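Long-range contact in phosphoserine aminotransferase (Bacillus alcalophilus, PDB 1W23), which catalyses the reversible, pyridoxal phosphate-dependent transamination of 3-phosphohydroxypyruvate to phosphoserine, the second step of serine biosynthesis from 3-phosphoglycerate: residues Met297-Asn302 / Ala335-Ala340. Numbering follows the deposited sequence.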
ATOM      1  N   MET A 297      14.274  -2.780  20.683  1.00  8.55           N
ATOM      2  CA  MET A 297      13.590  -1.948  19.698  1.00  8.29           C
ATOM      3  C   MET A 297      12.628  -0.904  20.297  1.00  8.36           C
ATOM      4  O   MET A 297      12.506   0.185  19.740  1.00  8.93           O
ATOM      5  CB  MET A 297      12.808  -2.866  18.733  1.00  8.48           C
ATOM      6  CG  MET A 297      13.687  -3.756  17.888  1.00  8.99           C
ATOM      7  SD  MET A 297      14.548  -2.955  16.506  1.00  9.55           S
ATOM      8  CE  MET A 297      16.207  -2.672  17.144  1.00 10.68           C
ATOM      9  N   ASN A 298      11.944  -1.257  21.403  1.00  8.25           N
ATOM     10  CA  ASN A 298      10.998  -0.363  22.037  1.00  8.73           C
ATOM     11  C   ASN A 298      11.213  -0.405  23.540  1.00  8.34           C
ATOM     12  O   ASN A 298      11.019  -1.428  24.144  1.00  9.53           O
ATOM     13  CB  ASN A 298       9.532  -0.720  21.724  1.00  8.96           C
ATOM     14  CG  ASN A 298       9.264  -0.829  20.238  1.00  8.83           C
ATOM     15  OD1 ASN A 298       9.302  -1.953  19.696  1.00  9.35           O
ATOM     16  ND2 ASN A 298       8.930   0.261  19.556  1.00  9.38           N
ATOM     17  N   VAL A 299      11.647   0.733  24.121  1.00  8.75           N
ATOM     18  CA  VAL A 299      11.948   0.808  25.552  1.00  9.07           C
ATOM     19  C   VAL A 299      10.792   1.497  26.254  1.00  8.70           C
ATOM     20  O   VAL A 299      10.540   2.699  26.052  1.00  9.44           O
ATOM     21  CB  VAL A 299      13.269   1.558  25.805  1.00  9.29           C
ATOM     22  CG1 VAL A 299      13.530   1.606  27.299  1.00 11.52           C
ATOM     23  CG2 VAL A 299      14.434   0.957  25.047  1.00 10.38           C
ATOM     24  N   THR A 300      10.079   0.738  27.076  1.00  8.83           N
ATOM     25  CA  THR A 300       8.865   1.231  27.736  1.00  9.19           C
ATOM     26  C   THR A 300       9.127   1.513  29.210  1.00  9.35           C
ATOM     27  O   THR A 300       9.742   0.693  29.932  1.00  9.76           O
ATOM     28  CB  THR A 300       7.718   0.231  27.536  1.00  9.93           C
ATOM     29  OG1 THR A 300       8.165  -1.046  27.979  1.00 10.16           O
ATOM     30  CG2 THR A 300       7.273   0.184  26.079  1.00  9.99           C
ATOM     31  N   PHE A 301       8.666   2.675  29.707  1.00  9.63           N
ATOM     32  CA  PHE A 301       8.953   3.020  31.094  1.00  9.80           C
ATOM     33  C   PHE A 301       7.936   4.070  31.571  1.00  9.75           C
ATOM     34  O   PHE A 301       7.275   4.735  30.796  1.00 10.71           O
ATOM     35  CB  PHE A 301      10.366   3.528  31.306  1.00  9.74           C
ATOM     36  CG  PHE A 301      10.756   4.759  30.512  1.00  9.81           C
ATOM     37  CD1 PHE A 301      10.694   6.021  31.126  1.00 10.87           C
ATOM     38  CD2 PHE A 301      11.167   4.705  29.201  1.00 10.91           C
ATOM     39  CE1 PHE A 301      11.042   7.178  30.442  1.00 12.08           C
ATOM     40  CE2 PHE A 301      11.554   5.874  28.533  1.00 12.52           C
ATOM     41  CZ  PHE A 301      11.487   7.090  29.168  1.00 11.67           C
ATOM     42  N   ASN A 302       7.868   4.182  32.903  1.00 10.15           N
ATOM     43  CA  ASN A 302       7.037   5.182  33.591  1.00 10.95           C
ATOM     44  C   ASN A 302       7.889   5.892  34.634  1.00  9.85           C
ATOM     45  O   ASN A 302       8.837   5.315  35.166  1.00 11.17           O
ATOM     46  CB  ASN A 302       5.831   4.523  34.315  1.00 13.53           C
ATOM     47  CG  ASN A 302       4.732   4.121  33.399  1.00 13.67           C
ATOM     48  OD1 ASN A 302       3.830   4.958  33.147  1.00 15.04           O
ATOM     49  ND2 ASN A 302       4.754   2.894  32.884  1.00 15.82           N
ATOM     50  N   ALA A 335      10.386   4.776  24.117  1.00  8.84           N
ATOM     51  CA  ALA A 335      11.465   5.229  23.244  1.00  9.09           C
ATOM     52  C   ALA A 335      11.677   4.137  22.172  1.00  8.76           C
ATOM     53  O   ALA A 335      12.203   3.054  22.497  1.00  9.52           O
ATOM     54  CB  ALA A 335      12.759   5.471  24.023  1.00 10.01           C
ATOM     55  N   SER A 336      11.246   4.385  20.944  1.00  8.65           N
ATOM     56  CA  SER A 336      11.438   3.434  19.848  1.00  8.74           C
ATOM     57  C   SER A 336      12.788   3.723  19.215  1.00  8.55           C
ATOM     58  O   SER A 336      13.084   4.845  18.827  1.00  9.54           O
ATOM     59  CB  SER A 336      10.297   3.520  18.863  1.00  9.29           C
ATOM     60  OG  SER A 336       9.059   3.162  19.467  1.00  9.60           O
ATOM     61  N   ILE A 337      13.627   2.677  19.196  1.00  8.96           N
ATOM     62  CA  ILE A 337      15.035   2.730  18.844  1.00  9.08           C
ATOM     63  C   ILE A 337      15.371   1.686  17.781  1.00  9.25           C
ATOM     64  O   ILE A 337      16.282   0.893  17.871  1.00 11.26           O
ATOM     65  CB  ILE A 337      15.921   2.620  20.116  1.00  9.31           C
ATOM     66  CG1 ILE A 337      15.575   1.415  20.986  1.00  9.37           C
ATOM     67  CG2 ILE A 337      15.858   3.913  20.900  1.00 10.43           C
ATOM     68  CD1 ILE A 337      16.606   1.156  22.088  1.00 10.14           C
ATOM     69  N   TYR A 338      14.568   1.702  16.708  1.00  9.44           N
ATOM     70  CA  TYR A 338      14.766   0.863  15.549  1.00  9.18           C
ATOM     71  C   TYR A 338      16.115   1.099  14.913  1.00  9.25           C
ATOM     72  O   TYR A 338      16.837   2.043  15.272  1.00 10.06           O
ATOM     73  CB  TYR A 338      13.637   1.161  14.549  1.00  9.58           C
ATOM     74  CG  TYR A 338      12.247   0.960  15.120  1.00  9.11           C
ATOM     75  CD1 TYR A 338      11.297   1.963  15.035  1.00 10.53           C
ATOM     76  CD2 TYR A 338      11.846  -0.197  15.733  1.00 10.02           C
ATOM     77  CE1 TYR A 338      10.036   1.815  15.523  1.00  9.75           C
ATOM     78  CE2 TYR A 338      10.580  -0.377  16.217  1.00 10.85           C
ATOM     79  CZ  TYR A 338       9.656   0.631  16.102  1.00  9.13           C
ATOM     80  OH  TYR A 338       8.384   0.430  16.634  1.00 10.26           O
ATOM     81  N   ASN A 339      16.464   0.285  13.928  1.00 10.26           N
ATOM     82  CA  ASN A 339      17.819   0.282  13.345  1.00 10.18           C
ATOM     83  C   ASN A 339      18.347   1.687  13.020  1.00 10.25           C
ATOM     84  O   ASN A 339      19.515   1.966  13.303  1.00 11.27           O
ATOM     85  CB  ASN A 339      17.783  -0.476  12.030  1.00 10.79           C
ATOM     86  CG  ASN A 339      17.694  -1.991  12.136  1.00  9.73           C
ATOM     87  OD1 ASN A 339      17.789  -2.567  13.215  1.00  9.60           O
ATOM     88  ND2 ASN A 339      17.527  -2.655  10.988  1.00 11.89           N
ATOM     89  N   ALA A 340      17.522   2.525  12.401  1.00 10.11           N
ATOM     90  CA  ALA A 340      18.013   3.809  11.893  1.00  9.80           C
ATOM     91  C   ALA A 340      18.047   4.930  12.916  1.00  9.08           C
ATOM     92  O   ALA A 340      18.552   6.011  12.594  1.00 10.17           O
ATOM     93  CB  ALA A 340      17.219   4.233  10.682  1.00 12.09           C
TER
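In the three-stranded antiparallel sheet of the C-terminal part of this class-V aminotransferase, the central strand 298-302 pairs with edge strand 333-336, whose continuation places Tyr338 beside the cofactor site. Val299 and Ala335 form the hydrogen-bonded pair: Val299 N donates to Ala335 O over 2.9 Å, and Ala335 N returns a bond to Val299 O. Asn298 and Ser336 make the next, non-hydrogen-bonded pair. Just outside the strand ends one more backbone bond follows, nearly straight, from Ile337 N to Met297 O at 2.8 Å; Met297 N turns instead to Ser295 OG.

The face bearing Val299 and Ala335 is apolar, and Ile337, just past its strand, adds to it; together they pack against helices 259-279 and 343-359. Ile337 CG1 takes the crowded position between backbone N and carbonyl carbon (chi1 52°), and CD1 extends to Val299 CG2 at 3.7 Å.

On the face bearing Asn298 and Ser336 the contact turns polar. Asn298 ND2 spends both hydrogens in its amide plane, one on Ser336 OG at 2.9 Å along a bent path (137°), the other on Tyr338 OH at 3.0 Å, much straighter. Asn298 OD1 accepts from Asn150 ND2 of the cofactor pocket. Tyr338 OH also bonds to the carbonyl Ala9 O, consistent with nitrogen facing the hydroxyls. The amide plane stands 81° from the Tyr338 ring. The tyrosine side chain lies beside Thr152, which binds pyridoxal phosphate, and Lys196, the cofactor-carrying lysine, not linked to it here; its nearest atom is about 6 Å from the cofactor, consistent with a second-shell place. Met297, its chain bent at chi2 and chi3, completes the junction with a Met-aromatic contact: SD lies in the plane of the Tyr338 ring, at its edge, 3.9 Å from Tyr338 CD2.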